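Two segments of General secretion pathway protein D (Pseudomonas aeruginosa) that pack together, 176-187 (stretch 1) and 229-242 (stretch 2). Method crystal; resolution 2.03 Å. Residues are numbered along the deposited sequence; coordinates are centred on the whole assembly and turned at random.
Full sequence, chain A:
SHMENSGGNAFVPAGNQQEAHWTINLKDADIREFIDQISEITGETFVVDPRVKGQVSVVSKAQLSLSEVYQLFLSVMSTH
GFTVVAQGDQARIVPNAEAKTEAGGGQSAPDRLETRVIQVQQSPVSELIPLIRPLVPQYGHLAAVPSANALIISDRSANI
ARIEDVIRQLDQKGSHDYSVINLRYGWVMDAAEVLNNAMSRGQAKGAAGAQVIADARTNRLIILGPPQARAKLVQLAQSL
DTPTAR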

# COMPACT_ATOMS: atom_id res chain seq x y z
N HIS A 176 -18.72 -0.14 1.48
CA HIS A 176 -17.54 0.26 0.72
C HIS A 176 -16.92 -0.91 -0.01
O HIS A 176 -15.73 -0.93 -0.27
CB HIS A 176 -16.56 0.99 1.62
CG HIS A 176 -17.13 2.29 2.07
ND1 HIS A 176 -17.53 2.50 3.37
CD2 HIS A 176 -17.51 3.35 1.32
CE1 HIS A 176 -18.09 3.70 3.40
NE2 HIS A 176 -18.07 4.27 2.19
N ASP A 177 -17.77 -1.89 -0.38
CA ASP A 177 -17.35 -3.05 -1.18
C ASP A 177 -17.21 -2.52 -2.59
O ASP A 177 -17.90 -1.57 -2.95
CB ASP A 177 -18.41 -4.17 -1.14
CG ASP A 177 -18.49 -4.89 0.20
OD1 ASP A 177 -17.60 -4.65 1.06
OD2 ASP A 177 -19.36 -5.76 0.35
N TYR A 178 -16.36 -3.09 -3.40
CA TYR A 178 -16.17 -2.54 -4.73
C TYR A 178 -15.69 -3.58 -5.71
O TYR A 178 -15.26 -4.64 -5.27
CB TYR A 178 -15.18 -1.36 -4.66
CG TYR A 178 -13.80 -1.71 -4.12
CD1 TYR A 178 -13.53 -1.63 -2.77
CD2 TYR A 178 -12.76 -2.05 -4.96
CE1 TYR A 178 -12.25 -1.85 -2.27
CE2 TYR A 178 -11.48 -2.30 -4.47
CZ TYR A 178 -11.22 -2.14 -3.12
OH TYR A 178 -9.98 -2.36 -2.58
N SER A 179 -15.90 -3.30 -7.04
CA SER A 179 -15.39 -4.08 -8.17
C SER A 179 -14.43 -3.22 -8.97
O SER A 179 -14.64 -2.01 -9.09
CB SER A 179 -16.51 -4.57 -9.07
OG SER A 179 -17.18 -5.62 -8.42
N VAL A 180 -13.38 -3.83 -9.48
CA VAL A 180 -12.35 -3.18 -10.29
C VAL A 180 -12.37 -3.73 -11.72
O VAL A 180 -12.37 -4.94 -11.91
CB VAL A 180 -10.99 -3.37 -9.62
CG1 VAL A 180 -9.87 -2.88 -10.53
CG2 VAL A 180 -10.96 -2.68 -8.27
N ILE A 181 -12.37 -2.81 -12.72
CA ILE A 181 -12.33 -3.13 -14.15
C ILE A 181 -11.15 -2.45 -14.79
O ILE A 181 -11.12 -1.23 -14.84
CB ILE A 181 -13.60 -2.75 -14.89
CG1 ILE A 181 -14.81 -3.39 -14.27
CG2 ILE A 181 -13.49 -3.12 -16.40
CD1 ILE A 181 -16.06 -2.80 -14.75
N ASN A 182 -10.21 -3.22 -15.31
CA ASN A 182 -9.02 -2.73 -16.00
C ASN A 182 -9.43 -2.58 -17.45
O ASN A 182 -9.68 -3.56 -18.10
CB ASN A 182 -7.90 -3.75 -15.89
CG ASN A 182 -7.52 -3.99 -14.47
OD1 ASN A 182 -6.80 -3.21 -13.89
ND2 ASN A 182 -8.04 -5.03 -13.86
N LEU A 183 -9.56 -1.36 -17.94
CA LEU A 183 -10.02 -1.14 -19.31
C LEU A 183 -8.92 -1.44 -20.32
O LEU A 183 -7.87 -0.81 -20.26
CB LEU A 183 -10.53 0.30 -19.47
CG LEU A 183 -11.63 0.75 -18.53
CD1 LEU A 183 -11.70 2.24 -18.51
CD2 LEU A 183 -12.96 0.15 -18.90
N ARG A 184 -9.14 -2.41 -21.22
CA ARG A 184 -8.13 -2.76 -22.24
C ARG A 184 -8.17 -1.83 -23.47
O ARG A 184 -7.13 -1.61 -24.07
CB ARG A 184 -8.32 -4.23 -22.68
CG ARG A 184 -7.27 -4.74 -23.64
CD ARG A 184 -7.37 -6.24 -23.88
NE ARG A 184 -6.33 -6.72 -24.79
CZ ARG A 184 -6.26 -7.94 -25.31
NH1 ARG A 184 -7.19 -8.85 -25.03
NH2 ARG A 184 -5.26 -8.27 -26.12
N TYR A 185 -9.34 -1.38 -23.91
CA TYR A 185 -9.51 -0.59 -25.13
C TYR A 185 -9.90 0.87 -24.89
O TYR A 185 -9.38 1.76 -25.56
CB TYR A 185 -10.57 -1.25 -26.02
CG TYR A 185 -10.29 -2.71 -26.28
CD1 TYR A 185 -9.21 -3.10 -27.07
CD2 TYR A 185 -11.01 -3.70 -25.63
CE1 TYR A 185 -8.90 -4.44 -27.27
CE2 TYR A 185 -10.72 -5.05 -25.82
CZ TYR A 185 -9.67 -5.42 -26.65
OH TYR A 185 -9.38 -6.75 -26.86
N GLY A 186 -10.83 1.10 -23.98
CA GLY A 186 -11.33 2.42 -23.68
C GLY A 186 -10.40 3.28 -22.86
O GLY A 186 -9.44 2.78 -22.25
N TRP A 187 -10.61 4.59 -22.99
CA TRP A 187 -9.92 5.60 -22.23
C TRP A 187 -10.76 5.81 -20.95
O TRP A 187 -11.94 6.06 -21.05
CB TRP A 187 -9.84 6.90 -23.03
CG TRP A 187 -9.49 8.10 -22.21
CD1 TRP A 187 -10.18 9.27 -22.15
CD2 TRP A 187 -8.27 8.31 -21.51
NE1 TRP A 187 -9.46 10.20 -21.46
CE2 TRP A 187 -8.32 9.62 -20.98
CE3 TRP A 187 -7.16 7.51 -21.22
CZ2 TRP A 187 -7.27 10.16 -20.24
CZ3 TRP A 187 -6.15 8.03 -20.44
CH2 TRP A 187 -6.21 9.34 -19.96
N ALA A 229 -26.98 -3.50 -7.66
CA ALA A 229 -26.74 -2.34 -8.53
C ALA A 229 -25.28 -2.30 -8.98
O ALA A 229 -25.01 -2.17 -10.16
CB ALA A 229 -27.11 -1.06 -7.82
N ARG A 230 -24.35 -2.58 -8.07
CA ARG A 230 -22.92 -2.66 -8.38
C ARG A 230 -22.68 -3.78 -9.41
O ARG A 230 -21.93 -3.61 -10.39
CB ARG A 230 -22.16 -2.94 -7.10
CG ARG A 230 -20.65 -2.85 -7.20
CD ARG A 230 -20.07 -2.99 -5.82
NE ARG A 230 -19.99 -4.38 -5.36
CZ ARG A 230 -20.46 -4.88 -4.22
NH1 ARG A 230 -20.29 -6.17 -3.92
NH2 ARG A 230 -21.11 -4.10 -3.35
N ALA A 231 -23.37 -4.92 -9.24
CA ALA A 231 -23.23 -6.00 -10.20
C ALA A 231 -23.73 -5.59 -11.60
O ALA A 231 -23.11 -5.95 -12.61
CB ALA A 231 -23.95 -7.25 -9.70
N LYS A 232 -24.78 -4.74 -11.66
CA LYS A 232 -25.29 -4.27 -12.95
C LYS A 232 -24.37 -3.22 -13.56
O LYS A 232 -24.13 -3.25 -14.76
CB LYS A 232 -26.72 -3.73 -12.81
N LEU A 233 -23.83 -2.29 -12.77
CA LEU A 233 -22.94 -1.26 -13.33
C LEU A 233 -21.65 -1.89 -13.85
O LEU A 233 -21.12 -1.44 -14.86
CB LEU A 233 -22.65 -0.15 -12.31
CG LEU A 233 -21.87 1.08 -12.86
CD1 LEU A 233 -22.61 1.75 -13.98
CD2 LEU A 233 -21.62 2.07 -11.77
N VAL A 234 -21.19 -2.99 -13.21
CA VAL A 234 -20.02 -3.75 -13.69
C VAL A 234 -20.31 -4.30 -15.11
O VAL A 234 -19.47 -4.16 -16.00
CB VAL A 234 -19.57 -4.86 -12.70
CG1 VAL A 234 -18.52 -5.78 -13.31
CG2 VAL A 234 -19.03 -4.24 -11.41
N GLN A 235 -21.51 -4.87 -15.33
CA GLN A 235 -21.89 -5.38 -16.65
C GLN A 235 -21.93 -4.26 -17.68
O GLN A 235 -21.39 -4.42 -18.76
CB GLN A 235 -23.25 -6.11 -16.59
N LEU A 236 -22.56 -3.12 -17.32
CA LEU A 236 -22.64 -1.92 -18.18
C LEU A 236 -21.25 -1.40 -18.54
O LEU A 236 -21.04 -1.02 -19.68
CB LEU A 236 -23.43 -0.79 -17.48
CG LEU A 236 -23.79 0.42 -18.38
CD1 LEU A 236 -24.79 0.04 -19.48
CD2 LEU A 236 -24.35 1.58 -17.57
N ALA A 237 -20.33 -1.32 -17.55
CA ALA A 237 -18.94 -0.90 -17.77
C ALA A 237 -18.23 -1.81 -18.76
O ALA A 237 -17.52 -1.32 -19.65
CB ALA A 237 -18.18 -0.85 -16.46
N GLN A 238 -18.48 -3.11 -18.69
CA GLN A 238 -17.86 -4.03 -19.64
C GLN A 238 -18.30 -3.79 -21.09
O GLN A 238 -17.45 -3.86 -21.97
CB GLN A 238 -18.00 -5.48 -19.17
CG GLN A 238 -17.15 -5.76 -17.90
CD GLN A 238 -15.68 -5.76 -18.15
OE1 GLN A 238 -15.21 -5.54 -19.26
NE2 GLN A 238 -14.90 -6.02 -17.09
N SER A 239 -19.55 -3.31 -21.32
CA SER A 239 -20.01 -2.98 -22.67
C SER A 239 -19.31 -1.74 -23.28
O SER A 239 -19.36 -1.57 -24.49
CB SER A 239 -21.53 -2.80 -22.71
OG SER A 239 -21.96 -1.54 -22.22
N LEU A 240 -18.71 -0.86 -22.46
CA LEU A 240 -17.99 0.32 -22.97
C LEU A 240 -16.56 -0.02 -23.36
O LEU A 240 -15.93 0.76 -24.06
CB LEU A 240 -17.96 1.44 -21.93
CG LEU A 240 -19.33 1.90 -21.40
CD1 LEU A 240 -19.15 3.02 -20.38
CD2 LEU A 240 -20.27 2.32 -22.54
N ASP A 241 -16.05 -1.16 -22.90
CA ASP A 241 -14.71 -1.62 -23.23
C ASP A 241 -14.74 -2.78 -24.23
O ASP A 241 -13.96 -3.72 -24.11
CB ASP A 241 -13.99 -2.01 -21.93
CG ASP A 241 -12.50 -2.08 -22.05
OD1 ASP A 241 -11.89 -1.16 -22.63
OD2 ASP A 241 -11.92 -3.04 -21.51
N THR A 242 -15.67 -2.72 -25.20
CA THR A 242 -15.88 -3.75 -26.24
C THR A 242 -15.11 -3.35 -27.49
O THR A 242 -14.24 -4.09 -27.94
CB THR A 242 -17.39 -3.93 -26.50
OG1 THR A 242 -18.01 -4.42 -25.31
CG2 THR A 242 -17.70 -4.87 -27.67
O HOH W 1 -21.99 -4.20 -0.77
O HOH W 2 -21.07 -7.05 -1.23

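The strongest polar feature is a carboxylate that collects backbone amides. D241, near the C-terminal end of the second stretch, turns its side chain (chi1 -162°, t) into the loop that follows the strand and accepts three hydrogen bonds there. R184 N donates to D241 OD2 at 2.9 Å, Y185 N to D241 OD1 at 2.9 Å, and G186 N to the same D241 OD1 at 2.8 Å, the last almost straight at 177°. Three consecutive N-H groups thus converge on one acidic group, an arrangement that asks for a particular backbone path more than for particular side chains. G186 fits this close approach, its CA lying 5.3 Å from D241 CA, although a CB would have room here; this contact alone does not demand a glycine.

At the other end the charges meet less directly. D177 OD2 and R230 NH1 are 4.4 Å apart, and the oxygen lies well out of the guanidinium plane, so no N-H points at it. Two waters make the link instead: the O of water 1 donates to D177 OD2 at 3.3 Å and accepts from R230 NH2 at 2.7 Å; the O of water 2 donates to D177 OD2 at 2.7 Å and accepts from R230 NH1 at 2.9 Å. Over one guanidinium face sits D177 CB, 3.5 Å from R230 NH2.

Between these ends the contact is largely side-chain packing, its apolar part formed by I181 with V234 and A237. Strand and helix run nearly parallel, 7° apart, with axes 9.2 Å from each other at closest approach. Alternation along the strand sends S179 and I181 toward the helix while V180 points away; R230, V234 and A237 answer from the helix. S179 CB rests 3.5 Å from V234 CG2. I181 CD1 lies 3.3 Å from A237 CB and 4.1 Å from V234 CG1, while I181 CG2 comes within 3.3 Å of Q238 NE2.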